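Local coordinates for LbpB B-lobe (Moraxella bovis, PDB 3UAQ), which is the N-lobe of a surface lipoprotein of beta-barrel and handle type that probably binds host lactoferrin, at residues 57-62 with 86-91; 123-128 with 176-181; 286-291 with 302-307; 253-258 with 268-273. All coordinates share one frame; numbering follows the deposited sequence.

Interaction 1 of 4, residues 57-62 with 86-91; sequences SVLAIP and NITTAH
V58 faces T89, and L59 faces T88, where the two short strands 57-60 and 88-89 run antiparallel. The first pair is non-hydrogen-bonded, the second hydrogen-bonded. V58 and T89 turn to one face of the sheet, L59 and T88 to the other.

The middle of the contact is well packed. The branch methyl CG2 of I87 rests against V58 CB at 3.6 Å. On the same face V58 CG1 lies 3.6 Å from the hydroxyl oxygen T89 OG1. On the other face L59 holds CG anti to the backbone N (chi1 -167°), and chi2 (152°) places the CD branches. L59 CD2 meets the methyl T88 CG2 at 3.6 Å, the two side chains crossing at a slant. The backbone adds a CA-H...O contact, I87 CA to L59 O, at 3.3 Å. Next to the V58-T89 pair, A90 N donates to S57 O at 3.0 Å. The N-H points almost straight at the oxygen (177°) but comes from well above the carbonyl plane.

The contact thins toward N86, which is exposed. There the methyl CD1 of I61 only skirts N86 CB at 4.3 Å. A60 CB is likewise distant from I87 CG1, at 4.4 Å.

Strand 57-60 lies between strands 88-89 and 146-159 in the handle sheet. Strand 146-159 pairs with it through backbone bonds of V58 to Y157 and A60 to L155. Y154 touches L59 and I61. F333 of barrel strand 332-340 packs on A60 and I87, which brings this part of the handle against the barrel.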
loop_
_atom_site.group_PDB
_atom_site.type_symbol
_atom_site.label_atom_id
_atom_site.label_comp_id
_atom_site.label_asym_id
_atom_site.label_seq_id
_atom_site.Cartn_x
_atom_site.Cartn_y
_atom_site.Cartn_z
ATOM N N SER A 57 18.467 -7.856 5.531
ATOM C CA SER A 57 17.141 -7.662 6.098
ATOM C C SER A 57 16.870 -8.568 7.290
ATOM O O SER A 57 17.465 -9.639 7.411
ATOM C CB SER A 57 16.112 -7.962 5.019
ATOM O OG SER A 57 16.573 -9.014 4.197
ATOM N N VAL A 58 15.969 -8.145 8.171
ATOM C CA VAL A 58 15.498 -9.042 9.225
ATOM C C VAL A 58 14.028 -8.846 9.592
ATOM O O VAL A 58 13.306 -8.026 8.990
ATOM C CB VAL A 58 16.378 -8.964 10.502
ATOM C CG1 VAL A 58 17.507 -9.980 10.425
ATOM C CG2 VAL A 58 16.926 -7.570 10.677
ATOM N N LEU A 59 13.604 -9.596 10.605
ATOM C CA LEU A 59 12.192 -9.875 10.810
ATOM C C LEU A 59 11.899 -10.510 12.176
ATOM O O LEU A 59 12.547 -11.483 12.561
ATOM C CB LEU A 59 11.755 -10.803 9.689
ATOM C CG LEU A 59 10.288 -11.059 9.416
ATOM C CD1 LEU A 59 10.137 -11.388 7.939
ATOM C CD2 LEU A 59 9.788 -12.192 10.295
ATOM N N ALA A 60 10.929 -9.955 12.903
ATOM C CA ALA A 60 10.527 -10.492 14.207
ATOM C C ALA A 60 9.011 -10.441 14.430
ATOM O O ALA A 60 8.229 -10.123 13.526
ATOM C CB ALA A 60 11.263 -9.768 15.361
ATOM N N ILE A 61 8.614 -10.741 15.662
ATOM C CA ILE A 61 7.235 -11.078 15.979
ATOM C C ILE A 61 6.794 -10.391 17.279
ATOM O O ILE A 61 7.615 -10.152 18.159
ATOM C CB ILE A 61 7.113 -12.606 16.075
ATOM C CG1 ILE A 61 8.489 -13.237 15.820
ATOM C CG2 ILE A 61 6.122 -13.124 15.057
ATOM C CD1 ILE A 61 8.534 -14.764 15.891
ATOM N N PRO A 62 5.492 -10.082 17.410
ATOM C CA PRO A 62 5.019 -9.085 18.379
ATOM C C PRO A 62 4.804 -9.624 19.804
ATOM O O PRO A 62 4.548 -8.833 20.714
ATOM C CB PRO A 62 3.686 -8.640 17.770
ATOM C CG PRO A 62 3.163 -9.911 17.149
ATOM C CD PRO A 62 4.367 -10.736 16.723
ATOM N N ASN A 86 14.751 -15.196 17.888
ATOM C CA ASN A 86 13.517 -15.253 17.121
ATOM C C ASN A 86 13.566 -14.324 15.918
ATOM O O ASN A 86 12.603 -14.249 15.143
ATOM C CB ASN A 86 12.316 -14.917 18.000
ATOM C CG ASN A 86 11.954 -16.044 18.926
ATOM O OD1 ASN A 86 12.147 -17.218 18.594
ATOM N ND2 ASN A 86 11.431 -15.702 20.104
ATOM N N ILE A 87 14.680 -13.610 15.768
ATOM C CA ILE A 87 14.832 -12.702 14.637
ATOM C C ILE A 87 15.269 -13.461 13.400
ATOM O O ILE A 87 16.455 -13.724 13.200
ATOM C CB ILE A 87 15.844 -11.574 14.909
ATOM C CG1 ILE A 87 15.427 -10.766 16.138
ATOM C CG2 ILE A 87 15.976 -10.674 13.687
ATOM C CD1 ILE A 87 16.353 -9.609 16.449
ATOM N N THR A 88 14.295 -13.812 12.572
ATOM C CA THR A 88 14.574 -14.464 11.305
ATOM C C THR A 88 15.303 -13.483 10.395
ATOM O O THR A 88 15.060 -12.273 10.450
ATOM C CB THR A 88 13.280 -14.947 10.623
ATOM O OG1 THR A 88 13.107 -14.265 9.373
ATOM C CG2 THR A 88 12.060 -14.696 11.521
ATOM N N THR A 89 16.211 -14.003 9.577
ATOM C CA THR A 89 16.912 -13.185 8.594
ATOM C C THR A 89 16.229 -13.328 7.234
ATOM O O THR A 89 15.687 -14.393 6.915
ATOM C CB THR A 89 18.396 -13.584 8.486
ATOM O OG1 THR A 89 19.096 -13.135 9.654
ATOM C CG2 THR A 89 19.038 -12.970 7.243
ATOM N N ALA A 90 16.246 -12.259 6.440
ATOM C CA ALA A 90 15.648 -12.295 5.107
ATOM C C ALA A 90 16.701 -12.193 4.004
ATOM O O ALA A 90 17.547 -11.298 4.026
ATOM C CB ALA A 90 14.622 -11.192 4.961
ATOM N N HIS A 91 16.640 -13.108 3.040
ATOM C CA HIS A 91 17.531 -13.051 1.885
ATOM C C HIS A 91 16.748 -12.612 0.651
ATOM O O HIS A 91 17.306 -12.471 -0.441
ATOM C CB HIS A 91 18.204 -14.404 1.643
ATOM C CG HIS A 91 18.728 -15.050 2.892
ATOM N ND1 HIS A 91 19.978 -14.778 3.399
ATOM C CD2 HIS A 91 18.170 -15.955 3.724
ATOM C CE1 HIS A 91 20.168 -15.486 4.501
ATOM N NE2 HIS A 91 19.083 -16.212 4.720
#

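Interaction 2 of 4, residues 123-128 with 176-181; sequences AGWIFT and HWDFVT
H176 has its CG between the backbone N and the carbonyl carbon (chi1 80°), and chi2 (-65°) turns the ring so that NE2 meets A123, while D178 puts CG anti to the carbonyl carbon (chi1 -72°) and meets G124 and W125. The imidazole NE2 of H176 donates to A123 O at 2.9 Å. The acceptor lies in the ring plane, but NE2 stands above the plane of the carbonyl, and the bond is clearly bent. The other ring nitrogen, ND1, bonds to Y118 OH, and this leaves the imidazole held at both nitrogens.

The D178 carboxylate meets G124 with OD2 and W125 with OD1. D178 OD2 lies 3.2 Å from G124 CA. D178 OD1 lies near the ring plane at the indole edge, 3.3 Å from W125 NE1, with the ring and carboxylate planes nearly perpendicular. S220 OG hydrogen-bonds the same OD1.

The two strands are not paired; their directions differ by 42°. Strand 121-128 belongs to the handle sheet and strand 170-184 to the barrel sheet, so this buried contact joins the two. L155 of strand 146-159 touches D178, V335 of strand 332-340 touches both A123 and D178, and helix 95-105 packs on I126.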
loop_
_atom_site.group_PDB
_atom_site.type_symbol
_atom_site.label_atom_id
_atom_site.label_comp_id
_atom_site.label_asym_id
_atom_site.label_seq_id
_atom_site.Cartn_x
_atom_site.Cartn_y
_atom_site.Cartn_z
ATOM N N ALA A 123 10.526 -1.109 5.512
ATOM C CA ALA A 123 10.605 -1.245 6.959
ATOM C C ALA A 123 9.236 -0.950 7.524
ATOM O O ALA A 123 8.609 0.049 7.159
ATOM C CB ALA A 123 11.626 -0.284 7.541
ATOM N N GLY A 124 8.761 -1.821 8.405
ATOM C CA GLY A 124 7.463 -1.599 9.015
ATOM C C GLY A 124 6.900 -2.832 9.677
ATOM O O GLY A 124 7.628 -3.603 10.305
ATOM N N TRP A 125 5.593 -3.018 9.532
ATOM C CA TRP A 125 4.916 -4.136 10.159
ATOM C C TRP A 125 3.873 -4.747 9.242
ATOM O O TRP A 125 3.618 -4.246 8.146
ATOM C CB TRP A 125 4.257 -3.681 11.461
ATOM C CG TRP A 125 3.565 -2.353 11.353
ATOM C CD1 TRP A 125 4.044 -1.142 11.764
ATOM C CD2 TRP A 125 2.269 -2.102 10.799
ATOM N NE1 TRP A 125 3.126 -0.152 11.508
ATOM C CE2 TRP A 125 2.026 -0.715 10.913
ATOM C CE3 TRP A 125 1.287 -2.914 10.224
ATOM C CZ2 TRP A 125 0.843 -0.123 10.470
ATOM C CZ3 TRP A 125 0.114 -2.326 9.786
ATOM C CH2 TRP A 125 -0.097 -0.943 9.911
ATOM N N ILE A 126 3.274 -5.836 9.710
ATOM C CA ILE A 126 2.171 -6.474 9.010
ATOM C C ILE A 126 1.518 -7.442 9.975
ATOM O O ILE A 126 2.208 -8.257 10.583
ATOM C CB ILE A 126 2.673 -7.227 7.770
ATOM C CG1 ILE A 126 1.574 -8.119 7.186
ATOM C CG2 ILE A 126 3.906 -8.045 8.119
ATOM C CD1 ILE A 126 1.923 -8.663 5.816
ATOM N N PHE A 127 0.198 -7.350 10.127
ATOM C CA PHE A 127 -0.504 -8.142 11.142
ATOM C C PHE A 127 -1.973 -8.441 10.820
ATOM O O PHE A 127 -2.605 -7.754 10.008
ATOM C CB PHE A 127 -0.445 -7.433 12.496
ATOM C CG PHE A 127 -1.348 -6.238 12.588
ATOM C CD1 PHE A 127 -2.614 -6.348 13.144
ATOM C CD2 PHE A 127 -0.940 -5.003 12.106
ATOM C CE1 PHE A 127 -3.457 -5.240 13.224
ATOM C CE2 PHE A 127 -1.776 -3.891 12.184
ATOM C CZ PHE A 127 -3.036 -4.009 12.743
ATOM N N THR A 128 -2.501 -9.481 11.464
ATOM C CA THR A 128 -3.939 -9.723 11.514
ATOM C C THR A 128 -4.305 -9.792 12.981
ATOM O O THR A 128 -3.461 -10.137 13.823
ATOM C CB THR A 128 -4.341 -11.063 10.886
ATOM O OG1 THR A 128 -3.305 -11.525 10.009
ATOM C CG2 THR A 128 -5.640 -10.903 10.109
ATOM N N HIS A 176 11.267 7.169 8.348
ATOM C CA HIS A 176 10.468 6.762 9.491
ATOM C C HIS A 176 11.079 5.583 10.236
ATOM O O HIS A 176 12.110 5.039 9.830
ATOM C CB HIS A 176 9.073 6.369 9.022
ATOM C CG HIS A 176 9.005 4.992 8.448
ATOM N ND1 HIS A 176 9.666 4.632 7.288
ATOM C CD2 HIS A 176 8.376 3.873 8.881
ATOM C CE1 HIS A 176 9.434 3.361 7.029
ATOM N NE2 HIS A 176 8.653 2.874 7.979
ATOM N N TRP A 177 10.428 5.202 11.333
ATOM C CA TRP A 177 10.775 4.000 12.087
ATOM C C TRP A 177 9.504 3.392 12.686
ATOM O O TRP A 177 8.481 4.075 12.820
ATOM C CB TRP A 177 11.792 4.317 13.190
ATOM C CG TRP A 177 11.281 5.280 14.238
ATOM C CD1 TRP A 177 10.962 6.596 14.055
ATOM C CD2 TRP A 177 11.055 5.004 15.629
ATOM N NE1 TRP A 177 10.540 7.154 15.239
ATOM C CE2 TRP A 177 10.587 6.199 16.223
ATOM C CE3 TRP A 177 11.192 3.862 16.431
ATOM C CZ2 TRP A 177 10.260 6.288 17.579
ATOM C CZ3 TRP A 177 10.864 3.949 17.782
ATOM C CH2 TRP A 177 10.406 5.156 18.340
ATOM N N ASP A 178 9.577 2.105 13.023
ATOM C CA ASP A 178 8.506 1.396 13.712
ATOM C C ASP A 178 9.131 0.575 14.830
ATOM O O ASP A 178 10.345 0.319 14.825
ATOM C CB ASP A 178 7.768 0.458 12.753
ATOM C CG ASP A 178 6.902 1.197 11.750
ATOM O OD1 ASP A 178 5.832 1.708 12.150
ATOM O OD2 ASP A 178 7.283 1.251 10.559
ATOM N N PHE A 179 8.307 0.147 15.781
ATOM C CA PHE A 179 8.816 -0.601 16.919
ATOM C C PHE A 179 7.791 -1.558 17.519
ATOM O O PHE A 179 6.573 -1.358 17.395
ATOM C CB PHE A 179 9.270 0.371 18.005
ATOM C CG PHE A 179 8.139 1.116 18.652
ATOM C CD1 PHE A 179 7.676 2.302 18.104
ATOM C CD2 PHE A 179 7.523 0.623 19.796
ATOM C CE1 PHE A 179 6.624 2.995 18.693
ATOM C CE2 PHE A 179 6.472 1.309 20.386
ATOM C CZ PHE A 179 6.023 2.498 19.834
ATOM N N VAL A 180 8.296 -2.594 18.181
ATOM C CA VAL A 180 7.474 -3.431 19.033
ATOM C C VAL A 180 8.223 -3.657 20.327
ATOM O O VAL A 180 9.434 -3.895 20.322
ATOM C CB VAL A 180 7.134 -4.787 18.376
ATOM C CG1 VAL A 180 8.402 -5.573 18.065
ATOM C CG2 VAL A 180 6.218 -5.591 19.279
ATOM N N THR A 181 7.501 -3.557 21.435
ATOM C CA THR A 181 8.106 -3.661 22.757
ATOM C C THR A 181 7.921 -5.064 23.287
ATOM O O THR A 181 7.229 -5.880 22.683
ATOM C CB THR A 181 7.439 -2.717 23.767
ATOM O OG1 THR A 181 6.156 -3.246 24.132
ATOM C CG2 THR A 181 7.270 -1.315 23.186
#

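Interaction 3 of 4, residues 286-291 with 302-307; sequences AIAKNT and NKNADN
A286 and A305 form an antiparallel hydrogen-bonded pair, with A305 N donating to A286 O at 2.8 Å and A286 N to A305 O at 3.1 Å. This is where neighbouring strands 281-288 and 305-314 of the up-and-down beta barrel meet, at the mouth of the loop that connects them. The methyls of the two alanines lie on the same face, CB to CB 4.0 Å, and F325 of strand 320-326 touches both.

Beyond this pair the regular backbone bonding gives way to a side chain. N304 keeps CG anti to the carbonyl carbon (chi1 -62°), and chi2 near 0° turns OD1 to A288 N. This OD1 accepts from A288 N at 2.9 Å, in a nearly straight bond. The donor stands above the amide plane. The asparagine oxygen thus takes the part that a backbone carbonyl would play in a continuing strand pair. A288 CB also lies 3.6 Å from this OD1, and I287 CG2 passes it at 4.1 Å with the two side chains crossing at a slant.

Past A288 the chain leaves the strand. T291 closes in on N302 through a CA-H...O contact, T291 CA to N302 O, at 3.4 Å. N302 CB also lies against T291 CA. This end is mostly open to solvent. K289 turns away from 302-307 and toward strand 266-278.

The amide of N304 is fixed at both ends. D306 uses OD2 for N328 ND2, while N304 ND2 donates to the syn side of D306 OD1 at 3.1 Å, with that oxygen in the amide plane.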
loop_
_atom_site.group_PDB
_atom_site.type_symbol
_atom_site.label_atom_id
_atom_site.label_comp_id
_atom_site.label_asym_id
_atom_site.label_seq_id
_atom_site.Cartn_x
_atom_site.Cartn_y
_atom_site.Cartn_z
ATOM N N ALA A 286 21.883 2.832 19.472
ATOM C CA ALA A 286 20.713 3.686 19.613
ATOM C C ALA A 286 20.710 4.183 21.053
ATOM O O ALA A 286 20.858 3.395 21.990
ATOM C CB ALA A 286 19.435 2.910 19.305
ATOM N N ILE A 287 20.560 5.491 21.229
ATOM C CA ILE A 287 20.652 6.094 22.553
ATOM C C ILE A 287 19.309 6.684 22.985
ATOM O O ILE A 287 18.720 7.508 22.275
ATOM C CB ILE A 287 21.744 7.187 22.596
ATOM C CG1 ILE A 287 23.132 6.565 22.403
ATOM C CG2 ILE A 287 21.684 7.968 23.899
ATOM C CD1 ILE A 287 23.757 6.862 21.046
ATOM N N ALA A 288 18.825 6.256 24.148
ATOM C CA ALA A 288 17.550 6.741 24.667
ATOM C C ALA A 288 17.694 8.161 25.219
ATOM O O ALA A 288 18.643 8.463 25.953
ATOM C CB ALA A 288 17.012 5.794 25.737
ATOM N N LYS A 289 16.745 9.023 24.864
ATOM C CA LYS A 289 16.804 10.434 25.231
ATOM C C LYS A 289 16.228 10.703 26.620
ATOM O O LYS A 289 16.438 11.774 27.187
ATOM C CB LYS A 289 16.052 11.276 24.194
ATOM C CG LYS A 289 16.543 11.097 22.767
ATOM C CD LYS A 289 17.934 11.680 22.571
ATOM C CE LYS A 289 17.897 13.201 22.564
ATOM N NZ LYS A 289 19.243 13.838 22.502
ATOM N N ASN A 290 15.497 9.738 27.168
ATOM C CA ASN A 290 14.814 9.957 28.438
ATOM C C ASN A 290 15.420 9.156 29.590
ATOM O O ASN A 290 15.821 9.728 30.607
ATOM C CB ASN A 290 13.326 9.647 28.300
ATOM C CG ASN A 290 12.466 10.483 29.227
ATOM O OD1 ASN A 290 12.785 10.666 30.411
ATOM N ND2 ASN A 290 11.363 11.003 28.690
ATOM N N THR A 291 15.482 7.836 29.425
ATOM C CA THR A 291 16.048 6.939 30.440
ATOM C C THR A 291 15.268 6.949 31.754
ATOM O O THR A 291 15.672 6.312 32.730
ATOM C CB THR A 291 17.536 7.239 30.742
ATOM O OG1 THR A 291 17.654 8.524 31.366
ATOM C CG2 THR A 291 18.364 7.218 29.459
ATOM N N ASN A 302 13.398 3.742 27.627
ATOM C CA ASN A 302 14.376 4.196 28.613
ATOM C C ASN A 302 15.734 3.497 28.519
ATOM O O ASN A 302 16.659 3.835 29.257
ATOM C CB ASN A 302 13.812 4.038 30.029
ATOM C CG ASN A 302 13.174 2.679 30.256
ATOM O OD1 ASN A 302 12.728 2.025 29.316
ATOM N ND2 ASN A 302 13.123 2.252 31.509
ATOM N N LYS A 303 15.857 2.522 27.623
ATOM C CA LYS A 303 17.117 1.795 27.476
ATOM C C LYS A 303 17.723 1.994 26.099
ATOM O O LYS A 303 17.007 2.055 25.098
ATOM C CB LYS A 303 16.919 0.297 27.723
ATOM C CG LYS A 303 16.329 -0.050 29.070
ATOM C CD LYS A 303 17.151 0.532 30.206
ATOM C CE LYS A 303 16.597 0.103 31.558
ATOM N NZ LYS A 303 17.116 0.936 32.673
ATOM N N ASN A 304 19.046 2.079 26.059
ATOM C CA ASN A 304 19.775 2.118 24.803
ATOM C C ASN A 304 19.766 0.770 24.114
ATOM O O ASN A 304 19.292 -0.230 24.668
ATOM C CB ASN A 304 21.233 2.503 25.044
ATOM C CG ASN A 304 21.387 3.883 25.635
ATOM O OD1 ASN A 304 20.404 4.589 25.871
ATOM N ND2 ASN A 304 22.631 4.279 25.885
ATOM N N ALA A 305 20.285 0.762 22.891
ATOM C CA ALA A 305 20.752 -0.454 22.259
ATOM C C ALA A 305 22.224 -0.200 21.963
ATOM O O ALA A 305 22.590 0.164 20.842
ATOM C CB ALA A 305 19.986 -0.725 20.978
ATOM N N ASP A 306 23.063 -0.349 22.987
ATOM C CA ASP A 306 24.497 -0.073 22.864
ATOM C C ASP A 306 25.167 -1.142 22.010
ATOM O O ASP A 306 25.174 -2.327 22.370
ATOM C CB ASP A 306 25.165 -0.006 24.241
ATOM C CG ASP A 306 24.571 1.078 25.132
ATOM O OD1 ASP A 306 24.734 2.277 24.809
ATOM O OD2 ASP A 306 23.957 0.731 26.167
ATOM N N ASN A 307 25.715 -0.726 20.872
ATOM C CA ASN A 307 26.305 -1.680 19.943
ATOM C C ASN A 307 25.318 -2.770 19.548
ATOM O O ASN A 307 25.701 -3.924 19.376
ATOM C CB ASN A 307 27.553 -2.319 20.556
ATOM C CG ASN A 307 28.779 -1.448 20.413
ATOM O OD1 ASN A 307 29.102 -0.993 19.316
ATOM N ND2 ASN A 307 29.464 -1.199 21.524
#

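Interaction 4 of 4, residues 253-258 with 268-273; sequences LSTKQK and VDRYDI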
loop_
_atom_site.group_PDB
_atom_site.type_symbol
_atom_site.label_atom_id
_atom_site.label_comp_id
_atom_site.label_asym_id
_atom_site.label_seq_id
_atom_site.Cartn_x
_atom_site.Cartn_y
_atom_site.Cartn_z
ATOM N N LEU A 253 15.207 9.639 15.992
ATOM C CA LEU A 253 13.860 9.116 15.779
ATOM C C LEU A 253 12.931 9.741 16.808
ATOM O O LEU A 253 13.182 9.656 18.011
ATOM C CB LEU A 253 13.835 7.599 15.938
ATOM C CG LEU A 253 15.096 6.856 15.512
ATOM C CD1 LEU A 253 15.044 5.397 15.962
ATOM C CD2 LEU A 253 15.293 6.961 14.009
ATOM N N SER A 254 11.862 10.371 16.336
ATOM C CA SER A 254 10.934 11.062 17.220
ATOM C C SER A 254 9.511 10.585 16.982
ATOM O O SER A 254 9.235 9.878 16.011
ATOM C CB SER A 254 11.030 12.578 17.029
ATOM O OG SER A 254 11.756 12.906 15.854
ATOM N N THR A 255 8.612 10.969 17.878
ATOM C CA THR A 255 7.215 10.586 17.753
ATOM C C THR A 255 6.326 11.817 17.736
ATOM O O THR A 255 6.502 12.741 18.540
ATOM C CB THR A 255 6.770 9.671 18.902
ATOM O OG1 THR A 255 7.623 8.521 18.960
ATOM C CG2 THR A 255 5.317 9.224 18.700
ATOM N N LYS A 256 5.377 11.827 16.806
ATOM C CA LYS A 256 4.359 12.866 16.770
ATOM C C LYS A 256 3.296 12.608 17.834
ATOM O O LYS A 256 2.615 11.582 17.810
ATOM C CB LYS A 256 3.701 12.940 15.386
ATOM C CG LYS A 256 2.231 13.332 15.426
ATOM C CD LYS A 256 1.720 13.795 14.063
ATOM C CE LYS A 256 2.095 12.828 12.964
ATOM N NZ LYS A 256 1.104 12.855 11.846
ATOM N N GLN A 257 3.187 13.533 18.781
ATOM C CA GLN A 257 2.066 13.598 19.702
ATOM C C GLN A 257 1.140 14.727 19.266
ATOM O O GLN A 257 1.597 15.780 18.806
ATOM C CB GLN A 257 2.540 13.876 21.127
ATOM C CG GLN A 257 3.960 13.451 21.421
ATOM C CD GLN A 257 4.037 12.398 22.506
ATOM O OE1 GLN A 257 4.675 11.364 22.330
ATOM N NE2 GLN A 257 3.373 12.647 23.627
ATOM N N LYS A 258 -0.161 14.495 19.393
ATOM C CA LYS A 258 -1.166 15.533 19.221
ATOM C C LYS A 258 -2.396 15.059 19.979
ATOM O O LYS A 258 -3.005 14.045 19.627
ATOM C CB LYS A 258 -1.499 15.750 17.747
ATOM C CG LYS A 258 -2.773 16.563 17.513
ATOM C CD LYS A 258 -3.266 16.429 16.072
ATOM C CE LYS A 258 -4.603 17.132 15.857
ATOM N NZ LYS A 258 -4.509 18.621 15.846
ATOM N N VAL A 268 8.416 14.422 19.962
ATOM C CA VAL A 268 9.296 14.106 21.082
ATOM C C VAL A 268 10.386 13.129 20.653
ATOM O O VAL A 268 10.092 12.060 20.114
ATOM C CB VAL A 268 8.512 13.521 22.261
ATOM C CG1 VAL A 268 7.403 12.622 21.753
ATOM C CG2 VAL A 268 9.446 12.763 23.184
ATOM N N ASP A 269 11.643 13.504 20.884
ATOM C CA ASP A 269 12.763 12.644 20.510
ATOM C C ASP A 269 12.847 11.427 21.433
ATOM O O ASP A 269 12.884 11.560 22.661
ATOM C CB ASP A 269 14.082 13.426 20.509
ATOM C CG ASP A 269 14.113 14.517 19.452
ATOM O OD1 ASP A 269 13.258 14.482 18.541
ATOM O OD2 ASP A 269 14.989 15.409 19.530
ATOM N N ARG A 270 12.860 10.242 20.831
ATOM C CA ARG A 270 12.946 8.994 21.580
ATOM C C ARG A 270 14.366 8.454 21.569
ATOM O O ARG A 270 14.888 8.028 22.599
ATOM C CB ARG A 270 12.009 7.949 20.978
ATOM C CG ARG A 270 10.541 8.351 20.959
ATOM C CD ARG A 270 9.919 8.279 22.346
ATOM N NE ARG A 270 8.459 8.205 22.281
ATOM C CZ ARG A 270 7.645 8.572 23.267
ATOM N NH1 ARG A 270 8.146 9.046 24.401
ATOM N NH2 ARG A 270 6.331 8.472 23.118
ATOM N N TYR A 271 14.988 8.477 20.394
ATOM C CA TYR A 271 16.307 7.880 20.204
ATOM C C TYR A 271 17.211 8.725 19.314
ATOM O O TYR A 271 16.807 9.171 18.234
ATOM C CB TYR A 271 16.178 6.486 19.573
ATOM C CG TYR A 271 15.546 5.444 20.471
ATOM C CD1 TYR A 271 14.193 5.140 20.374
ATOM C CD2 TYR A 271 16.303 4.759 21.414
ATOM C CE1 TYR A 271 13.610 4.182 21.193
ATOM C CE2 TYR A 271 15.728 3.805 22.236
ATOM C CZ TYR A 271 14.382 3.518 22.123
ATOM O OH TYR A 271 13.815 2.567 22.947
ATOM N N ASP A 272 18.435 8.947 19.779
ATOM C CA ASP A 272 19.502 9.412 18.907
ATOM C C ASP A 272 20.201 8.195 18.331
ATOM O O ASP A 272 20.094 7.096 18.875
ATOM C CB ASP A 272 20.504 10.274 19.675
ATOM C CG ASP A 272 20.183 11.756 19.591
ATOM O OD1 ASP A 272 19.595 12.178 18.573
ATOM O OD2 ASP A 272 20.520 12.494 20.544
ATOM N N ILE A 273 20.913 8.387 17.229
ATOM C CA ILE A 273 21.622 7.281 16.601
ATOM C C ILE A 273 23.109 7.596 16.448
ATOM O O ILE A 273 23.496 8.745 16.196
ATOM C CB ILE A 273 21.001 6.919 15.246
ATOM C CG1 ILE A 273 19.489 6.756 15.402
ATOM C CG2 ILE A 273 21.633 5.652 14.686
ATOM C CD1 ILE A 273 18.837 5.983 14.285
#
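L253 is the residue most buried by this contact, set in the beta hairpin of strands 248-257 and 266-278 opposite a classic beta bulge. R270 and Y271 both face it. L253 O accepts from R270 N at 2.9 Å and from Y271 N at 3.2 Å, both in the carbonyl plane. L253 N donates back to Y271 O. L253 CD2 meets I273 CD1 at 3.7 Å, the side chains crossing at about a right angle, and L253 CD1 lies mainly against Y271 CB at 3.9 Å. W177 of strand 170-184 also packs on L253.

V268 is next in buried area. It pairs with T255 past the bulge, each backbone N bonding the other's O. V268 CG1 stands between the backbone N and the carbonyl carbon (chi1 37°), where it lies against the Q257 amide carbon CD at 3.5 Å.

R270 lies beside T255. Its chain bends at chi2, and its NH2 forms a salt bridge with E223, the stronger polar partner. Within the hairpin, R270 NE makes only a weak, bent hydrogen bond to T255 OG1, at 3.4 Å.

How the interactions relate
Interaction 2 is the most buried, its centre about 5 Å from the centre of the chain, and joins handle to barrel through polar side chains. The others are partly buried strand pairings. Interaction 1 lies within the handle sheet and meets interaction 2 where P62 packs on V180. Interactions 3 and 4 belong to successive strands of the barrel sheet. Strands 266-278 and 281-288 are neighbours, tied by the salt bridge K289 NZ to D272 OD2 at 2.7 Å. W177 links interactions 2 and 4 through a probable hydrogen bond to S254 O. Backbone pairing is fullest in interaction 4, whereas interaction 3 replaces part of it with an asparagine amide.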